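Local coordinates for PilO protein (Pseudomonas aeruginosa, PDB 2RJZ) that helps assemble the type IV pilus, its periplasmic domain pairing with PilN in the inner-membrane PilM/PilN/PilO/PilP complex, at residues G59-E64 / S84-Y89; I77-Q82 / A130-Y135. One frame throughout, in Å; residues are numbered along the deposited sequence.

Interaction 1 (G59-E64 / S84-Y89)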
loop_
_atom_site.group_PDB
_atom_site.type_symbol
_atom_site.label_atom_id
_atom_site.label_comp_id
_atom_site.label_asym_id
_atom_site.label_seq_id
_atom_site.Cartn_x
_atom_site.Cartn_y
_atom_site.Cartn_z
ATOM N N GLY A 59 1.114 -13.189 17.407
ATOM C CA GLY A 59 0.479 -13.107 18.733
ATOM C C GLY A 59 -0.790 -12.269 18.711
ATOM O O GLY A 59 -1.155 -11.624 19.693
ATOM N N LEU A 60 -1.467 -12.262 17.573
ATOM C CA LEU A 60 -2.692 -11.507 17.445
ATOM C C LEU A 60 -3.869 -12.472 17.485
ATOM O O LEU A 60 -3.735 -13.636 17.070
ATOM C CB LEU A 60 -2.691 -10.760 16.105
ATOM C CG LEU A 60 -1.593 -9.741 15.811
ATOM C CD1 LEU A 60 -1.893 -9.104 14.491
ATOM C CD2 LEU A 60 -1.517 -8.693 16.889
ATOM N N GLU A 61 -5.017 -12.003 17.969
ATOM C CA GLU A 61 -6.278 -12.719 17.694
ATOM C C GLU A 61 -7.120 -12.091 16.588
ATOM O O GLU A 61 -7.265 -10.881 16.521
ATOM C CB GLU A 61 -7.132 -12.912 18.955
ATOM C CG GLU A 61 -7.232 -11.707 19.850
ATOM C CD GLU A 61 -8.237 -11.912 20.985
ATOM O OE1 GLU A 61 -9.480 -11.956 20.704
ATOM O OE2 GLU A 61 -7.768 -12.024 22.148
ATOM N N PHE A 62 -7.705 -12.935 15.752
ATOM C CA PHE A 62 -8.601 -12.480 14.696
ATOM C C PHE A 62 -10.023 -12.337 15.188
ATOM O O PHE A 62 -10.555 -13.236 15.830
ATOM C CB PHE A 62 -8.559 -13.438 13.500
ATOM C CG PHE A 62 -7.380 -13.226 12.639
ATOM C CD1 PHE A 62 -7.488 -12.475 11.466
ATOM C CD2 PHE A 62 -6.136 -13.688 13.036
ATOM C CE1 PHE A 62 -6.376 -12.229 10.685
ATOM C CE2 PHE A 62 -5.008 -13.451 12.262
ATOM C CZ PHE A 62 -5.121 -12.724 11.091
ATOM N N GLU A 63 -10.654 -11.228 14.855
ATOM C CA GLU A 63 -12.058 -11.068 15.175
ATOM C C GLU A 63 -12.950 -11.276 13.968
ATOM O O GLU A 63 -14.034 -11.837 14.089
ATOM C CB GLU A 63 -12.312 -9.711 15.792
ATOM C CG GLU A 63 -11.625 -9.553 17.138
ATOM C CD GLU A 63 -11.925 -8.201 17.755
ATOM O OE1 GLU A 63 -11.756 -7.187 17.045
ATOM O OE2 GLU A 63 -12.341 -8.165 18.935
ATOM N N GLU A 64 -12.484 -10.823 12.815
ATOM C CA GLU A 64 -13.317 -10.775 11.611
ATOM C C GLU A 64 -12.499 -10.626 10.328
ATOM O O GLU A 64 -11.470 -9.930 10.275
ATOM C CB GLU A 64 -14.373 -9.664 11.733
ATOM C CG GLU A 64 -15.140 -9.371 10.470
ATOM C CD GLU A 64 -16.052 -8.156 10.635
ATOM O OE1 GLU A 64 -15.699 -7.040 10.146
ATOM O OE2 GLU A 64 -17.118 -8.308 11.287
ATOM N N SER A 84 -10.003 -7.379 10.845
ATOM C CA SER A 84 -9.986 -6.919 12.232
ATOM C C SER A 84 -9.220 -7.868 13.136
ATOM O O SER A 84 -9.570 -9.051 13.264
ATOM C CB SER A 84 -11.410 -6.783 12.789
ATOM O OG SER A 84 -12.133 -5.786 12.090
ATOM N N VAL A 85 -8.198 -7.340 13.785
ATOM C CA VAL A 85 -7.364 -8.102 14.700
ATOM C C VAL A 85 -7.209 -7.324 16.016
ATOM O O VAL A 85 -7.519 -6.132 16.078
ATOM C CB VAL A 85 -5.973 -8.403 14.085
ATOM C CG1 VAL A 85 -6.127 -9.314 12.914
ATOM C CG2 VAL A 85 -5.274 -7.125 13.638
ATOM N N VAL A 86 -6.750 -8.014 17.050
ATOM C CA VAL A 86 -6.550 -7.446 18.389
ATOM C C VAL A 86 -5.187 -7.975 18.876
ATOM O O VAL A 86 -4.875 -9.155 18.675
ATOM C CB VAL A 86 -7.698 -7.851 19.377
ATOM C CG1 VAL A 86 -7.372 -7.443 20.832
ATOM C CG2 VAL A 86 -9.023 -7.202 18.970
ATOM N N GLY A 87 -4.364 -7.083 19.426
ATOM C CA GLY A 87 -3.137 -7.466 20.114
ATOM C C GLY A 87 -2.305 -6.255 20.511
ATOM O O GLY A 87 -2.809 -5.128 20.540
ATOM N N GLY A 88 -1.025 -6.479 20.806
ATOM C CA GLY A 88 -0.125 -5.399 21.260
ATOM C C GLY A 88 0.442 -4.562 20.129
ATOM O O GLY A 88 0.429 -4.972 18.969
ATOM N N TYR A 89 0.978 -3.396 20.472
ATOM C CA TYR A 89 1.373 -2.429 19.450
ATOM C C TYR A 89 2.502 -2.875 18.499
ATOM O O TYR A 89 2.452 -2.602 17.290
ATOM C CB TYR A 89 1.594 -1.028 20.060
ATOM C CG TYR A 89 2.690 -0.920 21.084
ATOM C CD1 TYR A 89 4.021 -0.764 20.687
ATOM C CD2 TYR A 89 2.400 -0.932 22.453
ATOM C CE1 TYR A 89 5.071 -0.647 21.625
ATOM C CE2 TYR A 89 3.456 -0.819 23.424
ATOM C CZ TYR A 89 4.780 -0.675 22.981
ATOM O OH TYR A 89 5.825 -0.548 23.873
HETATM O O HOH W 1 -13.256 -6.528 9.464
#
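Val-85 packs against Phe-62 and Leu-60 on one face of a beta hairpin, a tightly packed part of the contact. Its CG1 methyl sits over the phenyl ring of Phe-62, 3.8 Å from the ring centroid and 17° off the normal, a CH-pi contact. The other branch, CG2, meets Leu-60 CD1 at 4.0 Å. Chi1 of Val-85 (-66°) turns CG1 anti to the carbonyl carbon and leaves CG2 for the leucine. Leu-60 CD2 lies against the bare CA of Gly-87, and helix 89-100 covers Leu-60 and Val-85 through Leu-92.

The strands 61-64 and 84-87 run antiparallel. Glu-61 and Val-86 exchange two backbone hydrogen bonds, then the register slips: Glu-63 N and Glu-64 N both point to Ser-84 O, the first at 2.9 Å, the second a weak bond at 3.4 Å. Ser-84 N returns a nearly straight bond to Glu-64 O (175° at the hydrogen). Two residues facing one make this a classic beta bulge.

The solvent side belongs to three exposed glutamates. Glu-61 and Glu-63 pack against the buried Val-86: the extended chain of Glu-63 crosses it, its CD 3.3 Å from Val-86 CG2, and OE2 reaches Arg-125 of the neighbouring strand in a salt bridge. The loose end is at Glu-64, where a water bridges to the serine, donating to Glu-64 OE1 at 2.6 Å and lying 3.0 Å from Ser-84 OG. The contact therefore divides its chemistry: hydrocarbon meets hydrocarbon around Val-85, with the helix over Leu-60 and Val-85, while among the glutamates Arg-125 probably offsets part of the negative charge and water completes the link.

Interaction 2 (I77-Q82 / A130-Y135). With SO4 (sulfate ion), chain C.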
loop_
_atom_site.group_PDB
_atom_site.type_symbol
_atom_site.label_atom_id
_atom_site.label_comp_id
_atom_site.label_asym_id
_atom_site.label_seq_id
_atom_site.Cartn_x
_atom_site.Cartn_y
_atom_site.Cartn_z
ATOM N N ILE A 77 -9.598 -7.449 -11.726
ATOM C CA ILE A 77 -10.653 -7.231 -10.759
ATOM C C ILE A 77 -10.008 -7.203 -9.368
ATOM O O ILE A 77 -9.175 -8.059 -9.048
ATOM C CB ILE A 77 -11.716 -8.370 -10.868
ATOM C CG1 ILE A 77 -12.255 -8.443 -12.303
ATOM C CG2 ILE A 77 -12.868 -8.184 -9.836
ATOM C CD1 ILE A 77 -12.932 -9.771 -12.649
ATOM N N GLU A 78 -10.355 -6.206 -8.567
ATOM C CA GLU A 78 -9.833 -6.133 -7.220
ATOM C C GLU A 78 -10.828 -6.719 -6.231
ATOM O O GLU A 78 -12.049 -6.624 -6.409
ATOM C CB GLU A 78 -9.369 -4.719 -6.829
ATOM C CG GLU A 78 -10.477 -3.763 -6.510
ATOM C CD GLU A 78 -10.010 -2.346 -6.178
ATOM O OE1 GLU A 78 -9.152 -1.777 -6.920
ATOM O OE2 GLU A 78 -10.549 -1.802 -5.173
ATOM N N LEU A 79 -10.272 -7.362 -5.207
ATOM C CA LEU A 79 -11.068 -8.025 -4.200
ATOM C C LEU A 79 -10.622 -7.469 -2.847
ATOM O O LEU A 79 -9.578 -7.858 -2.355
ATOM C CB LEU A 79 -10.868 -9.551 -4.303
ATOM C CG LEU A 79 -11.160 -10.308 -5.642
ATOM C CD1 LEU A 79 -10.094 -10.212 -6.780
ATOM C CD2 LEU A 79 -11.422 -11.795 -5.372
ATOM N N PRO A 80 -11.396 -6.523 -2.273
ATOM C CA PRO A 80 -11.071 -5.895 -0.981
ATOM C C PRO A 80 -11.447 -6.783 0.196
ATOM O O PRO A 80 -12.566 -7.299 0.260
ATOM C CB PRO A 80 -11.924 -4.604 -0.965
ATOM C CG PRO A 80 -12.644 -4.553 -2.323
ATOM C CD PRO A 80 -12.634 -5.961 -2.856
ATOM N N ILE A 81 -10.498 -6.957 1.112
ATOM C CA ILE A 81 -10.674 -7.765 2.298
ATOM C C ILE A 81 -10.344 -6.895 3.511
ATOM O O ILE A 81 -9.191 -6.458 3.691
ATOM C CB ILE A 81 -9.695 -8.947 2.284
ATOM C CG1 ILE A 81 -9.860 -9.784 1.010
ATOM C CG2 ILE A 81 -9.824 -9.792 3.555
ATOM C CD1 ILE A 81 -8.605 -10.558 0.630
ATOM N N GLN A 82 -11.348 -6.662 4.349
ATOM C CA GLN A 82 -11.160 -5.948 5.598
ATOM C C GLN A 82 -10.886 -6.882 6.779
ATOM O O GLN A 82 -11.706 -7.755 7.093
ATOM C CB GLN A 82 -12.385 -5.089 5.879
ATOM C CG GLN A 82 -12.228 -4.226 7.104
ATOM C CD GLN A 82 -13.559 -3.709 7.592
ATOM O OE1 GLN A 82 -14.330 -3.138 6.816
ATOM N NE2 GLN A 82 -13.854 -3.921 8.880
ATOM N N ALA A 130 -6.987 -4.887 3.038
ATOM C CA ALA A 130 -6.075 -5.558 2.142
ATOM C C ALA A 130 -6.813 -5.702 0.816
ATOM O O ALA A 130 -8.042 -5.613 0.778
ATOM C CB ALA A 130 -5.674 -6.935 2.687
ATOM N N LYS A 131 -6.066 -5.860 -0.273
ATOM C CA LYS A 131 -6.679 -6.155 -1.558
ATOM C C LYS A 131 -5.893 -7.193 -2.267
ATOM O O LYS A 131 -4.665 -7.238 -2.209
ATOM C CB LYS A 131 -6.741 -4.933 -2.481
ATOM C CG LYS A 131 -7.747 -3.907 -2.102
ATOM C CD LYS A 131 -7.527 -2.681 -2.948
ATOM C CE LYS A 131 -8.430 -1.569 -2.464
ATOM N NZ LYS A 131 -8.342 -0.407 -3.367
ATOM N N THR A 132 -6.626 -8.039 -2.965
ATOM C CA THR A 132 -5.993 -8.898 -3.907
ATOM C C THR A 132 -6.700 -8.706 -5.257
ATOM O O THR A 132 -7.705 -7.984 -5.354
ATOM C CB THR A 132 -5.942 -10.359 -3.408
ATOM O OG1 THR A 132 -4.966 -11.075 -4.195
ATOM C CG2 THR A 132 -7.338 -11.025 -3.478
ATOM N N TYR A 133 -6.171 -9.360 -6.280
ATOM C CA TYR A 133 -6.523 -9.067 -7.643
ATOM C C TYR A 133 -6.555 -10.354 -8.480
ATOM O O TYR A 133 -5.797 -11.311 -8.241
ATOM C CB TYR A 133 -5.513 -8.070 -8.254
ATOM C CG TYR A 133 -5.233 -6.832 -7.395
ATOM C CD1 TYR A 133 -5.870 -5.598 -7.652
ATOM C CD2 TYR A 133 -4.338 -6.908 -6.323
ATOM C CE1 TYR A 133 -5.586 -4.469 -6.850
ATOM C CE2 TYR A 133 -4.067 -5.823 -5.524
ATOM C CZ TYR A 133 -4.680 -4.608 -5.783
ATOM O OH TYR A 133 -4.357 -3.568 -4.938
ATOM N N ARG A 134 -7.422 -10.356 -9.486
ATOM C CA ARG A 134 -7.400 -11.429 -10.468
ATOM C C ARG A 134 -7.618 -10.850 -11.862
ATOM O O ARG A 134 -8.190 -9.762 -11.998
ATOM C CB ARG A 134 -8.446 -12.481 -10.114
ATOM C CG ARG A 134 -9.863 -12.085 -10.424
ATOM C CD ARG A 134 -10.833 -13.018 -9.698
ATOM N NE ARG A 134 -12.212 -12.517 -9.686
ATOM C CZ ARG A 134 -13.103 -12.742 -10.651
ATOM N NH1 ARG A 134 -12.752 -13.439 -11.740
ATOM N NH2 ARG A 134 -14.343 -12.263 -10.533
ATOM N N TYR A 135 -7.155 -11.565 -12.882
ATOM C CA TYR A 135 -7.458 -11.210 -14.266
ATOM C C TYR A 135 -8.964 -11.010 -14.496
ATOM O O TYR A 135 -9.776 -11.821 -14.041
ATOM C CB TYR A 135 -6.949 -12.301 -15.193
ATOM C CG TYR A 135 -7.270 -12.081 -16.642
ATOM C CD1 TYR A 135 -6.792 -10.951 -17.308
ATOM C CD2 TYR A 135 -8.040 -13.008 -17.365
ATOM C CE1 TYR A 135 -7.061 -10.734 -18.636
ATOM C CE2 TYR A 135 -8.323 -12.800 -18.721
ATOM C CZ TYR A 135 -7.828 -11.655 -19.342
ATOM O OH TYR A 135 -8.076 -11.399 -20.672
HETATM S S SO4 C . -7.738 2.483 -1.844
HETATM O O1 SO4 C . -8.345 1.656 -0.785
HETATM O O2 SO4 C . -7.328 1.696 -3.011
HETATM O O3 SO4 C . -8.728 3.457 -2.320
HETATM O O4 SO4 C . -6.535 3.148 -1.315
#
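Ile-77, Leu-79 and Ile-81 pair with Arg-134, Thr-132 and Ala-130 at the middle of a four-stranded antiparallel sheet, where strands 76-87 and 124-135 lie side by side. Each of these three pairs is joined by two backbone hydrogen bonds, including Leu-79 N to Thr-132 O at 2.6 Å and the almost straight Ile-81 N to Ala-130 O (177° at the hydrogen).

On the face these residues share, Ile-77 CD1 lies over the flat guanidinium of Arg-134, 3.6 Å from its CZ, while Leu-79 CD1 comes to the edge of the same group. The arginine chain gets there by setting CG between the backbone N and the carbonyl carbon (chi1 76°) and then running extended to NE, beside Ile-77. Leu-79 CB rests on the CG2 methyl of Thr-132 at 3.9 Å.

The other face carries Glu-78, Pro-80, Lys-131 and Tyr-133. Glu-78 CB approaches the Tyr-133 ring obliquely, 3.7 Å from Tyr-133 CD1, and its extended chain crosses Lys-131 to form a salt bridge. The proline, lacking an N-H, occupies a non-hydrogen-bonded pair with Lys-131, and it bonds through its carbonyl to Leu-68 on the far side of its strand.

A second shell fixes the polar ends: Glu-70 takes Arg-134 NE in a salt bridge, Thr-107 holds the Tyr-133 hydroxyl, and the carbonyl of Ile-105 binds Thr-132 OG1. Val-44 and Leu-47 of helix 43-57 cover Thr-132. A sulfate, probably from the crystallisation liquor, is hydrogen-bonded to Ser-2 N and to Lys-131 NZ, the latter at a doubtfully short distance. That ammonium meets Glu-78 OE2 at 3.2 Å from above the carboxylate plane, 44° out of it.

Strand 76-87 serves both interactions: its end pairs with strand 61-72 in interaction 1, its beginning with strand 124-135 in interaction 2, their centres about 21 Å apart. Interaction 1 joins hairpin arms at the sheet edge, about 17 Å from the chain centre; interaction 2 joins inner strands about 7 Å from it. The peripheral pairing shifts register by one at a bulge and combines CH-pi packing with exposed glutamates and a water bridge. The central one keeps unbroken register, with a cross-strand salt bridge and a guanidinium covered by aliphatic carbon. Different helices cover them, 89-100 and 43-57. Glu-64 and Gln-82 touch where the two meet.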